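Clostripain-related protein (Bacteroides thetaiotaomicron, PDB 6N9J) is a secreted cysteine protease of the clostripain (C11) family, which probably cleaves peptide bonds through a nucleophilic cysteine that an irreversible peptide inhibitor can trap. Local coordinates at residues V108-G113 with A191-V196; G115-N120 with E284-D289; L157-Y162 with E212-V217; S165-Y170 with K358-F363. One frame throughout, in Å; residues are numbered along the deposited sequence.

Contact 1. Residues V108-G113 with A191-V196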
# COMPACT_ATOMS: atom_id res chain seq x y z
N VAL A 108 -4.15 -7.30 3.15
CA VAL A 108 -3.33 -6.17 3.62
C VAL A 108 -1.86 -6.57 3.57
O VAL A 108 -1.47 -7.58 4.19
CB VAL A 108 -3.70 -5.75 5.05
CG1 VAL A 108 -2.93 -4.50 5.45
CG2 VAL A 108 -5.20 -5.53 5.18
N PHE A 109 -1.05 -5.82 2.82
CA PHE A 109 0.38 -6.08 2.79
C PHE A 109 1.09 -5.15 3.74
O PHE A 109 1.19 -3.96 3.47
CB PHE A 109 0.94 -5.94 1.38
CG PHE A 109 0.49 -7.03 0.45
CD1 PHE A 109 0.96 -8.32 0.61
CD2 PHE A 109 -0.40 -6.76 -0.57
CE1 PHE A 109 0.53 -9.33 -0.23
CE2 PHE A 109 -0.82 -7.76 -1.42
CZ PHE A 109 -0.36 -9.05 -1.25
N TRP A 110 1.58 -5.70 4.84
CA TRP A 110 2.21 -4.96 5.94
C TRP A 110 3.72 -5.16 5.93
O TRP A 110 4.20 -6.25 6.24
CB TRP A 110 1.60 -5.45 7.25
CG TRP A 110 1.89 -4.74 8.56
CD1 TRP A 110 0.98 -4.08 9.34
CD2 TRP A 110 3.13 -4.69 9.28
NE1 TRP A 110 1.58 -3.60 10.48
CE2 TRP A 110 2.90 -3.97 10.47
CE3 TRP A 110 4.42 -5.18 9.02
CZ2 TRP A 110 3.90 -3.73 11.40
CZ3 TRP A 110 5.42 -4.92 9.95
CH2 TRP A 110 5.16 -4.20 11.12
N SER A 111 4.47 -4.11 5.59
CA SER A 111 5.93 -4.18 5.56
C SER A 111 6.54 -2.85 5.14
O SER A 111 5.86 -1.82 5.10
CB SER A 111 6.42 -5.26 4.60
OG SER A 111 7.75 -5.64 4.90
N HIS A 112 7.83 -2.90 4.83
CA HIS A 112 8.50 -1.85 4.08
C HIS A 112 8.00 -1.85 2.63
O HIS A 112 7.52 -2.86 2.13
CB HIS A 112 10.03 -2.05 4.11
CG HIS A 112 10.66 -1.68 5.41
ND1 HIS A 112 10.81 -0.37 5.82
CD2 HIS A 112 11.18 -2.44 6.40
CE1 HIS A 112 11.40 -0.35 7.00
NE2 HIS A 112 11.64 -1.59 7.38
N GLY A 113 8.13 -0.70 1.97
CA GLY A 113 7.74 -0.55 0.58
C GLY A 113 8.56 0.54 -0.08
O GLY A 113 9.05 1.45 0.60
N ALA A 191 -1.64 1.35 10.22
CA ALA A 191 -3.07 1.50 10.42
C ALA A 191 -3.46 1.40 11.89
O ALA A 191 -2.80 0.71 12.67
CB ALA A 191 -3.84 0.45 9.60
N PRO A 192 -4.52 2.13 12.26
CA PRO A 192 -5.27 1.95 13.51
C PRO A 192 -6.27 0.79 13.36
O PRO A 192 -7.46 0.99 13.05
CB PRO A 192 -5.98 3.29 13.67
CG PRO A 192 -6.21 3.74 12.24
CD PRO A 192 -4.98 3.30 11.50
N TYR A 193 -5.78 -0.43 13.57
CA TYR A 193 -6.55 -1.61 13.21
C TYR A 193 -7.76 -1.83 14.09
O TYR A 193 -8.56 -2.72 13.84
CB TYR A 193 -5.65 -2.85 13.23
CG TYR A 193 -4.76 -2.91 12.01
CD1 TYR A 193 -5.28 -3.29 10.78
CD2 TYR A 193 -3.42 -2.57 12.09
CE1 TYR A 193 -4.49 -3.34 9.66
CE2 TYR A 193 -2.61 -2.62 10.97
CZ TYR A 193 -3.15 -3.00 9.75
OH TYR A 193 -2.38 -3.06 8.62
N GLU A 194 -7.89 -1.01 15.13
CA GLU A 194 -9.08 -1.08 15.96
C GLU A 194 -10.30 -0.49 15.24
O GLU A 194 -11.44 -0.81 15.60
CB GLU A 194 -8.85 -0.37 17.30
CG GLU A 194 -8.84 1.14 17.22
CD GLU A 194 -7.49 1.75 16.87
OE1 GLU A 194 -6.56 1.02 16.43
OE2 GLU A 194 -7.36 2.98 17.04
N VAL A 195 -10.08 0.35 14.23
CA VAL A 195 -11.20 0.84 13.42
C VAL A 195 -11.09 0.44 11.95
O VAL A 195 -12.08 0.41 11.24
CB VAL A 195 -11.36 2.38 13.50
CG1 VAL A 195 -12.09 2.78 14.78
CG2 VAL A 195 -10.00 3.10 13.35
N VAL A 196 -9.89 0.10 11.48
CA VAL A 196 -9.74 -0.40 10.12
C VAL A 196 -10.30 -1.82 9.96
O VAL A 196 -10.88 -2.14 8.92
CB VAL A 196 -8.26 -0.36 9.68
CG1 VAL A 196 -8.03 -1.24 8.44
CG2 VAL A 196 -7.83 1.08 9.38

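Contact 2. Residues G115-N120 with E284-D289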
# COMPACT_ATOMS: atom_id res chain seq x y z
N GLY A 115 7.56 1.48 -3.74
CA GLY A 115 6.94 1.57 -5.05
C GLY A 115 7.39 0.50 -6.04
O GLY A 115 7.41 -0.69 -5.74
N TRP A 116 7.75 0.94 -7.24
CA TRP A 116 8.08 0.05 -8.34
C TRP A 116 9.55 -0.29 -8.40
O TRP A 116 9.96 -1.17 -9.17
CB TRP A 116 7.65 0.67 -9.66
CG TRP A 116 8.36 1.96 -9.93
CD1 TRP A 116 7.93 3.21 -9.60
CD2 TRP A 116 9.63 2.12 -10.57
NE1 TRP A 116 8.85 4.15 -9.99
CE2 TRP A 116 9.90 3.51 -10.59
CE3 TRP A 116 10.55 1.24 -11.13
CZ2 TRP A 116 11.07 4.03 -11.16
CZ3 TRP A 116 11.71 1.76 -11.69
CH2 TRP A 116 11.96 3.14 -11.70
N LEU A 117 10.36 0.43 -7.62
CA LEU A 117 11.82 0.40 -7.79
C LEU A 117 12.40 -1.01 -7.72
O LEU A 117 11.99 -1.82 -6.87
CB LEU A 117 12.48 1.30 -6.74
CG LEU A 117 12.25 2.78 -7.02
CD1 LEU A 117 12.64 3.63 -5.83
CD2 LEU A 117 13.04 3.19 -8.24
N PRO A 118 13.34 -1.33 -8.64
CA PRO A 118 13.97 -2.65 -8.68
C PRO A 118 14.92 -2.89 -7.51
O PRO A 118 15.60 -1.97 -7.07
CB PRO A 118 14.72 -2.63 -10.01
CG PRO A 118 15.00 -1.20 -10.26
CD PRO A 118 13.79 -0.47 -9.75
N TYR A 119 14.94 -4.12 -7.00
CA TYR A 119 15.89 -4.54 -5.98
C TYR A 119 16.44 -5.92 -6.35
O TYR A 119 15.67 -6.85 -6.55
CB TYR A 119 15.24 -4.59 -4.60
CG TYR A 119 16.19 -5.05 -3.51
CD1 TYR A 119 17.06 -4.16 -2.89
CD2 TYR A 119 16.21 -6.38 -3.09
CE1 TYR A 119 17.92 -4.58 -1.89
CE2 TYR A 119 17.07 -6.81 -2.10
CZ TYR A 119 17.92 -5.90 -1.51
OH TYR A 119 18.78 -6.31 -0.52
N ASN A 120 17.75 -6.04 -6.41
CA ASN A 120 18.38 -7.31 -6.74
C ASN A 120 18.62 -8.15 -5.47
O ASN A 120 19.43 -7.78 -4.61
CB ASN A 120 19.68 -7.07 -7.50
CG ASN A 120 20.21 -8.32 -8.19
OD1 ASN A 120 21.16 -8.95 -7.73
ND2 ASN A 120 19.60 -8.67 -9.32
N GLU A 284 15.77 10.58 -2.53
CA GLU A 284 16.20 10.50 -3.93
C GLU A 284 15.31 11.26 -4.92
O GLU A 284 15.65 11.36 -6.09
CB GLU A 284 16.30 9.03 -4.35
N ASN A 285 14.17 11.79 -4.45
CA ASN A 285 13.23 12.51 -5.32
C ASN A 285 12.75 11.61 -6.46
O ASN A 285 12.66 12.02 -7.62
CB ASN A 285 13.86 13.80 -5.87
CG ASN A 285 13.91 14.92 -4.84
OD1 ASN A 285 14.47 14.76 -3.75
ND2 ASN A 285 13.32 16.05 -5.17
N ASN A 286 12.46 10.37 -6.10
CA ASN A 286 11.95 9.37 -7.04
C ASN A 286 10.46 9.53 -7.30
O ASN A 286 9.96 9.04 -8.32
CB ASN A 286 12.21 7.96 -6.50
CG ASN A 286 13.66 7.54 -6.64
OD1 ASN A 286 14.35 7.99 -7.55
ND2 ASN A 286 14.13 6.66 -5.76
N TYR A 287 9.76 10.21 -6.39
CA TYR A 287 8.29 10.26 -6.41
C TYR A 287 7.68 11.65 -6.52
O TYR A 287 7.86 12.49 -5.64
CB TYR A 287 7.74 9.60 -5.13
CG TYR A 287 8.16 8.17 -4.94
CD1 TYR A 287 7.48 7.14 -5.55
CD2 TYR A 287 9.26 7.86 -4.14
CE1 TYR A 287 7.86 5.83 -5.38
CE2 TYR A 287 9.65 6.55 -3.97
CZ TYR A 287 8.94 5.54 -4.59
OH TYR A 287 9.31 4.24 -4.41
N HIS A 288 6.93 11.88 -7.59
CA HIS A 288 6.24 13.15 -7.81
C HIS A 288 4.75 12.96 -8.03
O HIS A 288 4.32 11.90 -8.49
CB HIS A 288 6.85 13.88 -9.02
CG HIS A 288 8.25 14.36 -8.78
ND1 HIS A 288 9.35 13.60 -9.08
CD2 HIS A 288 8.71 15.50 -8.23
CE1 HIS A 288 10.44 14.26 -8.74
NE2 HIS A 288 10.08 15.43 -8.23
N ASP A 289 3.97 13.99 -7.74
CA ASP A 289 2.53 13.89 -7.95
C ASP A 289 2.18 13.80 -9.44
O ASP A 289 2.53 14.68 -10.24
CB ASP A 289 1.82 15.07 -7.30
CG ASP A 289 0.30 14.92 -7.34
OD1 ASP A 289 -0.27 14.14 -6.53
OD2 ASP A 289 -0.30 15.60 -8.19
O HOH W 1 8.52 6.53 -8.62

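Contact 3. Residues L157-Y162 with E212-V217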
# COMPACT_ATOMS: atom_id res chain seq x y z
N LEU A 157 -4.86 -3.36 0.55
CA LEU A 157 -4.37 -2.22 1.33
C LEU A 157 -2.88 -2.39 1.55
O LEU A 157 -2.45 -3.39 2.13
CB LEU A 157 -5.11 -2.11 2.67
CG LEU A 157 -4.47 -1.23 3.75
CD1 LEU A 157 -4.51 0.26 3.39
CD2 LEU A 157 -5.13 -1.46 5.10
N PHE A 158 -2.09 -1.45 1.02
CA PHE A 158 -0.67 -1.45 1.30
C PHE A 158 -0.41 -0.63 2.55
O PHE A 158 -0.44 0.60 2.52
CB PHE A 158 0.14 -0.89 0.13
CG PHE A 158 0.33 -1.86 -1.00
CD1 PHE A 158 1.13 -2.98 -0.85
CD2 PHE A 158 -0.28 -1.64 -2.22
CE1 PHE A 158 1.31 -3.88 -1.89
CE2 PHE A 158 -0.11 -2.54 -3.27
CZ PHE A 158 0.70 -3.66 -3.09
N ASP A 159 -0.14 -1.33 3.65
CA ASP A 159 0.29 -0.66 4.86
C ASP A 159 1.83 -0.59 4.82
O ASP A 159 2.52 -1.22 5.62
CB ASP A 159 -0.21 -1.39 6.11
CG ASP A 159 -0.28 -0.48 7.33
OD1 ASP A 159 -0.10 0.74 7.18
OD2 ASP A 159 -0.51 -0.99 8.45
N ALA A 160 2.32 0.18 3.86
CA ALA A 160 3.73 0.23 3.48
C ALA A 160 3.99 1.53 2.71
O ALA A 160 3.10 2.05 2.04
CB ALA A 160 4.08 -0.98 2.64
N CYS A 161 5.22 2.05 2.81
CA CYS A 161 5.59 3.32 2.17
C CYS A 161 5.53 3.29 0.64
O CYS A 161 5.88 2.28 0.02
CB CYS A 161 7.01 3.74 2.58
SG CYS A 161 7.23 4.24 4.30
N TYR A 162 5.08 4.41 0.07
CA TYR A 162 5.31 4.75 -1.34
C TYR A 162 4.60 3.84 -2.32
O TYR A 162 4.97 3.80 -3.49
CB TYR A 162 6.81 4.70 -1.67
CG TYR A 162 7.72 5.63 -0.89
CD1 TYR A 162 7.56 7.02 -0.95
CD2 TYR A 162 8.78 5.13 -0.15
CE1 TYR A 162 8.42 7.88 -0.25
CE2 TYR A 162 9.65 5.97 0.55
CZ TYR A 162 9.46 7.35 0.49
OH TYR A 162 10.32 8.19 1.17
N GLU A 212 -11.11 6.10 5.04
CA GLU A 212 -11.67 7.08 5.96
C GLU A 212 -11.26 6.78 7.39
O GLU A 212 -10.93 7.69 8.14
CB GLU A 212 -13.21 7.11 5.85
CG GLU A 212 -13.75 7.85 4.61
CD GLU A 212 -13.83 9.37 4.79
OE1 GLU A 212 -13.63 9.87 5.91
OE2 GLU A 212 -14.11 10.07 3.79
N ASN A 213 -11.30 5.51 7.77
CA ASN A 213 -10.99 5.12 9.14
C ASN A 213 -9.49 5.21 9.39
O ASN A 213 -9.06 5.65 10.46
CB ASN A 213 -11.53 3.71 9.45
CG ASN A 213 -13.02 3.71 9.74
OD1 ASN A 213 -13.44 3.91 10.88
ND2 ASN A 213 -13.82 3.50 8.71
N TYR A 214 -8.70 4.79 8.42
CA TYR A 214 -7.26 4.95 8.53
C TYR A 214 -6.94 6.44 8.73
O TYR A 214 -6.36 6.82 9.75
CB TYR A 214 -6.56 4.41 7.28
CG TYR A 214 -5.07 4.22 7.43
CD1 TYR A 214 -4.49 3.00 7.10
CD2 TYR A 214 -4.25 5.24 7.93
CE1 TYR A 214 -3.14 2.80 7.23
CE2 TYR A 214 -2.88 5.05 8.08
CZ TYR A 214 -2.34 3.82 7.72
OH TYR A 214 -1.01 3.55 7.84
N TYR A 215 -7.31 7.28 7.76
CA TYR A 215 -7.01 8.71 7.83
C TYR A 215 -7.48 9.39 9.12
O TYR A 215 -6.76 10.20 9.69
CB TYR A 215 -7.63 9.42 6.63
CG TYR A 215 -7.36 10.90 6.64
CD1 TYR A 215 -6.12 11.40 6.27
CD2 TYR A 215 -8.34 11.81 7.04
CE1 TYR A 215 -5.85 12.75 6.29
CE2 TYR A 215 -8.09 13.18 7.04
CZ TYR A 215 -6.83 13.63 6.67
OH TYR A 215 -6.54 14.97 6.69
N SER A 216 -8.69 9.08 9.56
CA SER A 216 -9.32 9.84 10.63
C SER A 216 -8.56 9.79 11.97
O SER A 216 -8.57 10.76 12.72
CB SER A 216 -10.75 9.37 10.84
OG SER A 216 -11.42 10.21 11.75
N VAL A 217 -7.92 8.67 12.27
CA VAL A 217 -7.21 8.60 13.54
C VAL A 217 -5.97 9.50 13.50
O VAL A 217 -5.68 10.23 14.45
CB VAL A 217 -6.83 7.15 13.89
CG1 VAL A 217 -5.80 7.11 15.01
CG2 VAL A 217 -8.09 6.37 14.30

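Contact 4. Residues S165-Y170 with K358-F363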
# COMPACT_ATOMS: atom_id res chain seq x y z
N SER A 165 1.57 4.25 -6.14
CA SER A 165 2.24 4.63 -7.37
C SER A 165 1.46 4.10 -8.57
O SER A 165 0.98 2.96 -8.55
CB SER A 165 3.68 4.09 -7.35
OG SER A 165 4.11 3.61 -8.60
N VAL A 166 1.33 4.92 -9.62
CA VAL A 166 0.53 4.55 -10.78
C VAL A 166 1.19 3.38 -11.51
O VAL A 166 0.51 2.58 -12.15
CB VAL A 166 0.33 5.77 -11.75
CG1 VAL A 166 1.62 6.11 -12.46
CG2 VAL A 166 -0.78 5.51 -12.77
N GLU A 167 2.52 3.28 -11.40
CA GLU A 167 3.26 2.18 -11.99
C GLU A 167 2.94 0.84 -11.31
O GLU A 167 2.78 -0.19 -11.96
CB GLU A 167 4.77 2.45 -11.93
CG GLU A 167 5.24 3.62 -12.80
CD GLU A 167 5.19 4.97 -12.10
OE1 GLU A 167 4.66 5.04 -10.96
OE2 GLU A 167 5.67 5.97 -12.70
N VAL A 168 2.86 0.87 -9.98
CA VAL A 168 2.58 -0.32 -9.19
C VAL A 168 1.14 -0.79 -9.38
O VAL A 168 0.89 -1.96 -9.65
CB VAL A 168 2.82 -0.06 -7.69
CG1 VAL A 168 2.44 -1.28 -6.86
CG2 VAL A 168 4.28 0.35 -7.45
N VAL A 169 0.22 0.14 -9.22
CA VAL A 169 -1.20 -0.15 -9.35
C VAL A 169 -1.54 -0.62 -10.78
O VAL A 169 -2.33 -1.55 -10.96
CB VAL A 169 -2.05 1.09 -8.97
CG1 VAL A 169 -3.51 0.82 -9.24
CG2 VAL A 169 -1.85 1.44 -7.49
N TYR A 170 -0.93 -0.01 -11.80
CA TYR A 170 -1.17 -0.48 -13.16
C TYR A 170 -0.61 -1.90 -13.34
O TYR A 170 -1.26 -2.74 -13.96
CB TYR A 170 -0.58 0.46 -14.23
CG TYR A 170 -1.09 0.13 -15.63
CD1 TYR A 170 -2.28 0.67 -16.10
CD2 TYR A 170 -0.40 -0.75 -16.46
CE1 TYR A 170 -2.76 0.35 -17.35
CE2 TYR A 170 -0.87 -1.06 -17.71
CZ TYR A 170 -2.05 -0.51 -18.16
OH TYR A 170 -2.53 -0.82 -19.41
N LYS A 358 16.53 2.08 -16.95
CA LYS A 358 16.60 0.96 -17.88
C LYS A 358 15.60 -0.11 -17.48
O LYS A 358 14.94 -0.71 -18.34
CB LYS A 358 18.02 0.38 -17.92
N TYR A 359 15.48 -0.35 -16.18
CA TYR A 359 14.48 -1.27 -15.66
C TYR A 359 13.07 -0.75 -15.94
O TYR A 359 12.20 -1.49 -16.39
CB TYR A 359 14.68 -1.50 -14.15
CG TYR A 359 13.65 -2.42 -13.52
CD1 TYR A 359 12.48 -1.91 -12.97
CD2 TYR A 359 13.85 -3.80 -13.48
CE1 TYR A 359 11.53 -2.74 -12.41
CE2 TYR A 359 12.91 -4.64 -12.92
CZ TYR A 359 11.75 -4.11 -12.38
OH TYR A 359 10.82 -4.94 -11.82
N TYR A 360 12.85 0.54 -15.67
CA TYR A 360 11.55 1.16 -15.90
C TYR A 360 11.06 0.96 -17.33
O TYR A 360 9.92 0.57 -17.56
CB TYR A 360 11.62 2.65 -15.60
CG TYR A 360 10.28 3.38 -15.54
CD1 TYR A 360 9.75 4.00 -16.66
CD2 TYR A 360 9.58 3.48 -14.35
CE1 TYR A 360 8.54 4.68 -16.60
CE2 TYR A 360 8.37 4.17 -14.28
CZ TYR A 360 7.86 4.76 -15.41
OH TYR A 360 6.67 5.45 -15.35
N ARG A 361 11.95 1.23 -18.28
CA ARG A 361 11.61 1.22 -19.69
C ARG A 361 11.40 -0.19 -20.22
O ARG A 361 10.94 -0.38 -21.35
CB ARG A 361 12.70 1.91 -20.51
CG ARG A 361 12.89 3.37 -20.15
CD ARG A 361 14.00 4.03 -20.98
NE ARG A 361 14.03 5.47 -20.78
CZ ARG A 361 13.46 6.36 -21.60
NH1 ARG A 361 12.83 5.94 -22.69
NH2 ARG A 361 13.53 7.65 -21.33
N GLN A 362 11.74 -1.18 -19.41
CA GLN A 362 11.73 -2.55 -19.87
C GLN A 362 10.67 -3.41 -19.17
O GLN A 362 10.09 -4.30 -19.80
CB GLN A 362 13.12 -3.15 -19.67
CG GLN A 362 13.36 -4.48 -20.37
CD GLN A 362 14.83 -4.86 -20.38
OE1 GLN A 362 15.70 -4.01 -20.16
NE2 GLN A 362 15.12 -6.13 -20.64
N PHE A 363 10.41 -3.14 -17.89
CA PHE A 363 9.57 -4.04 -17.10
C PHE A 363 8.41 -3.36 -16.37
O PHE A 363 7.62 -4.03 -15.70
CB PHE A 363 10.44 -4.77 -16.07
CG PHE A 363 11.63 -5.45 -16.66
CD1 PHE A 363 11.47 -6.59 -17.44
CD2 PHE A 363 12.91 -4.95 -16.45
CE1 PHE A 363 12.57 -7.22 -17.99
CE2 PHE A 363 14.01 -5.58 -17.00
CZ PHE A 363 13.85 -6.71 -17.77

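Contact 1. Residues V108-G113 with A191-V196
Tyr193 reaches from the first turn of its helix to the strand that carries Val108 and Trp110, and nearly all of the meeting happens at the end of its ring. The tight part is a cleft between two side chains: the hydroxyl oxygen OH of Tyr193 lies 3.5 Å from CG1 of Val108 and 3.6 Å from CD1 of Trp110. With chi1 at -175°, CG1 of Val108 stands beside its carbonyl carbon, where it meets the phenol. The indole presents its edge, the hydroxyl lying near the ring plane. Polar demands are met by third parties, since Asp159 takes the Tyr193 hydroxyl and Asp30 the indole NE1. On its other flank the phenol is backed by Ala191, whose CB sits 3.5 Å above one face, toward the rim.

Beyond this end the packing relaxes. CE2 of Tyr193 is already 4.2 Å from CD1 of Trp110, and farther along the helix Glu194 and Val195 are partly exposed. The contact illustrates how one long aromatic can span a helix-to-sheet gap, here between helix 193-200 and a central parallel strand of the caspase-like alpha/beta fold of clan CD peptidases.

Contact 2. Residues G115-N120 with E284-D289
A water molecule held by both sides bridges Trp116 and Asn286: it accepts from the indole NE1 of Trp116 at 2.8 Å and donates to the backbone O of Asn286 at 2.9 Å. The indole thus gains a polar tie to a loop its carbons do not touch. With chi1 near 62° the end of the Trp116 side chain comes nearer to segment 284-289 than its base does, and NE1 meets the water. CD2 of Leu117 rests 3.6 Å above one face of the same ring.

Segment 115-120 belongs to the loop that leaves strand 105-110, a few residues past the His-Gly pair expected of clan CD peptidases, where the catalytic histidine probably lies.

The other methyl of Leu117 makes the direct contact. Its CD1 packs 3.4 Å from ND2 of Asn286 and 3.7 Å from OH of Tyr287, so this one branch is wedged between an amide and a phenol. Both partners are anchored behind it: OD1 of Asn286 accepts from Gln356, and the two backbone amides of Asn286 and Tyr287 bind the carboxylate of Asp280. The side chains of Tyr287 and Leu117 approach each other from opposite directions. OH of Tyr287 ends 3.3 Å from N of Gly115, at an angle too poor for a hydrogen bond; its hydrogen-bonding partner is Asp114, while its ring stacks on Tyr162.

Contact 3. Residues L157-Y162 with E212-V217
Just before the cysteine that the inhibitor has captured, the active-site strand of this clan CD peptidase makes a sharp bend, and this contact fastens the bend to a helix above the sheet. Strand 155-159 delivers Asp159, the centre of an inverse gamma turn, and the chain then passes through Ala160 to Cys161, whose SG is covalently linked to the bound peptide. The backbone O of Asp159 itself accepts a hydrogen bond from a modified side chain of that peptide, which is consistent with the turn lining the substrate-binding site.

From helix 206-221, Tyr214 stretches its ring across to the turn. Its hydroxyl donates to OD1 of Asp159 at 3.0 Å, meeting the oxygen on its syn side but 22° out of the carboxylate plane. Carboxylate and ring stand almost perpendicular, 88° apart, and OD1 lies at the edge of the phenol, near the ring plane. CE1 of Tyr214 also comes within 3.7 Å of OD1, so the acid touches one corner of the ring. The swing of Asp159 about chi1, -157°, carries the carboxylate clear of its own backbone N and over toward the helix.

The second oxygen, OD2, is engaged as well, by the hydroxyl of Tyr193 and the backbone N of Ala191. With three donors gripping this buried group, its rotation is probably fixed through both oxygens, and its orientation in the turn before Cys161 is likely to be well defined.

Contact 4. Residues S165-Y170 with K358-F363
Hydrogen bonding carries most of this contact, and it converges on the carboxylate of Glu167. Across the two helices, OE2 of Glu167 accepts from the hydroxyl OH of Tyr360 at 2.9 Å through its anti lone pair, the one turned away from OE1. Within its own segment, OG of Ser165 donates to OE1 of Glu167 at 2.8 Å, again on the anti side and somewhat out of the carboxylate plane. Ser165 is at the same time the N-cap of helix 166-171, where its OG accepts from N of Val168 in a weak capping bond of 3.3 Å. Residues of the neighbouring short strand and its exit complete the set: the Thr346 hydroxyl and the Tyr347 backbone N both bind OE2.

Van der Waals packing follows from the same geometry. Chi1 of -67° sets CG of Glu167 beside its backbone N, 3.5 Å from CE2 of Tyr360; the bend at chi2, 89°, then turns the carboxylate so that OE2 meets the hydroxyl, while CD lies at the edge of the ring, near its plane. The side chains cross at about a right angle, with carboxylate and ring planes 68° apart.

Aromatic contacts frame the pair. Tyr360 meets Trp116 edge-to-face, and Trp366 of the following helix packs against both Glu167 and Tyr360. A buried glutamate shared in this manner joins helix 355-363 to helix 166-171, the connecting helix of the beta-alpha-beta crossover between strands 155-159 and 178-181.

How the contacts relate
The contacts form two close pairs within one clostripain-family chain. Contacts 1 and 3, with centres 7 Å apart, share the central sheet, where strands 105-110 and 155-159 are parallel neighbours, and use the successive helices 193-200 and 206-221. Contacts 2 and 4, 9 Å apart, have centres 19 to 24 Å from those of the first pair, though Tyr287 of contact 2 packs on Tyr162 of contact 3. Along the sequence the four leading segments come first and their partners follow, so the closures mostly interlock, with contact 3 nested inside contact 2. Segments distant in sequence thus meet round the ends of two neighbouring strands, one leading to His112 and the other to the inhibitor-bound Cys161.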